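Local atomic coordinates of interferon-activable protein 202 (Mus musculus, PDB entry 4L5R), a protein that binds double-stranded DNA without sequence specificity in innate immunity and restrains the AIM2 inflammasome, probably by sequestering cytoplasmic DNA. Residues M37-V42 with H192-G197. Numbering follows the deposited sequence.
Sequences MFHATV and HSFIKG
The imidazole of His-39 has the methyl CE of Met-37 over one face, 3.5 Å above its plane and near the ring's margin, while at its edge sit the carbonyl O of His-192 and CB of Phe-194. This is the interface between the two OB folds of the first HIN-200 domain: strand 35-43 belongs to one sheet, and strand 194-197 pairs with strand 171-174 in the other. With CG beside the backbone N and anti to the carbonyl carbon (chi1 -67°), the ring reaches across, and His-39 NE2 donates to His-192 O at 2.9 Å. The acceptor lies only 6° out of the ring plane, and the nitrogen lies nearly in line with the C=O bond of His-192, although the angle at the hydrogen is a bent 136°. Phe-174 also meets the His-39 ring. A leucine in place of His-39 would probably leave the His-192 carbonyl without this donor and weaken the link between the two folds. His-39 itself mediates interaction with TP53BP1 and lies in a region required for homomultimerization. The Met-37 chain kinks before its methyl and runs roughly perpendicular to the side chain of His-192; Met-37 SD lies 3.6 Å from His-192 CD2, oblique to the imidazole. His-192 ND1 is hydrogen-bonded to Lys-52 NZ. The phenyl ring of Phe-194 turns off to meet Phe-28, while Phe-194 CB lies 3.6 Å from His-39 CD2.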
loop_
_atom_site.group_PDB
_atom_site.type_symbol
_atom_site.label_atom_id
_atom_site.label_comp_id
_atom_site.label_asym_id
_atom_site.label_seq_id
_atom_site.Cartn_x
_atom_site.Cartn_y
_atom_site.Cartn_z
ATOM N N MET A 37 8.435 4.779 6.885
ATOM C CA MET A 37 6.985 4.756 6.678
ATOM C C MET A 37 6.471 3.347 6.930
ATOM O O MET A 37 7.260 2.411 7.097
ATOM C CB MET A 37 6.649 5.167 5.240
ATOM C CG MET A 37 7.130 4.165 4.182
ATOM S SD MET A 37 6.590 4.582 2.499
ATOM C CE MET A 37 4.862 4.122 2.591
ATOM N N PHE A 38 5.149 3.186 6.957
ATOM C CA PHE A 38 4.581 1.860 6.928
ATOM C C PHE A 38 3.288 1.930 6.125
ATOM O O PHE A 38 2.698 3.010 5.988
ATOM C CB PHE A 38 4.406 1.235 8.330
ATOM C CG PHE A 38 3.426 1.962 9.244
ATOM C CD1 PHE A 38 2.078 1.662 9.213
ATOM C CD2 PHE A 38 3.879 2.889 10.171
ATOM C CE1 PHE A 38 1.168 2.310 10.064
ATOM C CE2 PHE A 38 2.987 3.537 11.027
ATOM C CZ PHE A 38 1.630 3.241 10.970
ATOM N N HIS A 39 2.904 0.804 5.545
ATOM C CA HIS A 39 1.633 0.705 4.825
ATOM C C HIS A 39 0.532 0.213 5.737
ATOM O O HIS A 39 0.787 -0.528 6.678
ATOM C CB HIS A 39 1.760 -0.282 3.661
ATOM C CG HIS A 39 2.677 0.188 2.584
ATOM N ND1 HIS A 39 2.320 1.168 1.683
ATOM C CD2 HIS A 39 3.949 -0.166 2.276
ATOM C CE1 HIS A 39 3.331 1.396 0.863
ATOM N NE2 HIS A 39 4.330 0.595 1.200
ATOM N N ALA A 40 -0.709 0.577 5.430
ATOM C CA ALA A 40 -1.806 0.049 6.190
ATOM C C ALA A 40 -3.048 0.033 5.302
ATOM O O ALA A 40 -3.063 0.651 4.229
ATOM C CB ALA A 40 -2.041 0.885 7.467
ATOM N N THR A 41 -4.049 -0.724 5.742
ATOM C CA THR A 41 -5.388 -0.736 5.118
ATOM C C THR A 41 -6.393 -0.473 6.239
ATOM O O THR A 41 -6.277 -1.038 7.336
ATOM C CB THR A 41 -5.673 -2.092 4.467
ATOM O OG1 THR A 41 -4.745 -2.303 3.385
ATOM C CG2 THR A 41 -7.085 -2.129 3.891
ATOM N N VAL A 42 -7.355 0.402 5.970
ATOM C CA VAL A 42 -8.391 0.732 6.934
ATOM C C VAL A 42 -9.724 0.730 6.200
ATOM O O VAL A 42 -9.755 0.728 4.968
ATOM C CB VAL A 42 -8.173 2.124 7.530
ATOM C CG1 VAL A 42 -6.785 2.206 8.206
ATOM C CG2 VAL A 42 -8.325 3.208 6.446
ATOM N N HIS A 192 7.705 4.504 -2.606
ATOM C CA HIS A 192 7.029 3.860 -1.476
ATOM C C HIS A 192 6.848 2.344 -1.572
ATOM O O HIS A 192 6.278 1.737 -0.667
ATOM C CB HIS A 192 5.636 4.489 -1.240
ATOM C CG HIS A 192 5.658 5.971 -1.033
ATOM N ND1 HIS A 192 4.703 6.806 -1.574
ATOM C CD2 HIS A 192 6.499 6.770 -0.328
ATOM C CE1 HIS A 192 4.956 8.053 -1.220
ATOM N NE2 HIS A 192 6.042 8.059 -0.464
ATOM N N SER A 193 7.300 1.712 -2.653
ATOM C CA SER A 193 7.013 0.294 -2.814
ATOM C C SER A 193 7.619 -0.580 -1.723
ATOM O O SER A 193 8.701 -0.295 -1.192
ATOM C CB SER A 193 7.451 -0.217 -4.199
ATOM O OG SER A 193 6.915 0.605 -5.221
ATOM N N PHE A 194 6.901 -1.644 -1.398
ATOM C CA PHE A 194 7.310 -2.593 -0.377
ATOM C C PHE A 194 6.908 -3.983 -0.848
ATOM O O PHE A 194 5.791 -4.197 -1.353
ATOM C CB PHE A 194 6.615 -2.252 0.946
ATOM C CG PHE A 194 7.055 -3.095 2.117
ATOM C CD1 PHE A 194 8.232 -2.786 2.821
ATOM C CD2 PHE A 194 6.270 -4.154 2.562
ATOM C CE1 PHE A 194 8.615 -3.550 3.919
ATOM C CE2 PHE A 194 6.650 -4.913 3.660
ATOM C CZ PHE A 194 7.833 -4.605 4.342
ATOM N N ILE A 195 7.824 -4.931 -0.694
ATOM C CA ILE A 195 7.571 -6.278 -1.142
ATOM C C ILE A 195 7.949 -7.294 -0.075
ATOM O O ILE A 195 9.013 -7.192 0.557
ATOM C CB ILE A 195 8.334 -6.534 -2.456
ATOM C CG1 ILE A 195 8.113 -7.953 -2.950
ATOM C CG2 ILE A 195 9.822 -6.245 -2.272
ATOM C CD1 ILE A 195 8.787 -8.207 -4.278
ATOM N N LYS A 196 7.081 -8.274 0.146
ATOM C CA LYS A 196 7.408 -9.337 1.095
ATOM C C LYS A 196 6.724 -10.663 0.798
ATOM O O LYS A 196 5.699 -10.716 0.109
ATOM C CB LYS A 196 7.126 -8.902 2.540
ATOM C CG LYS A 196 5.665 -8.769 2.896
ATOM C CD LYS A 196 5.510 -8.548 4.402
ATOM C CE LYS A 196 4.087 -8.136 4.772
ATOM N NZ LYS A 196 3.942 -7.841 6.232
ATOM N N GLY A 197 7.309 -11.738 1.316
ATOM C CA GLY A 197 6.686 -13.045 1.225
ATOM C C GLY A 197 5.430 -13.011 2.069
ATOM O O GLY A 197 5.420 -12.399 3.135
#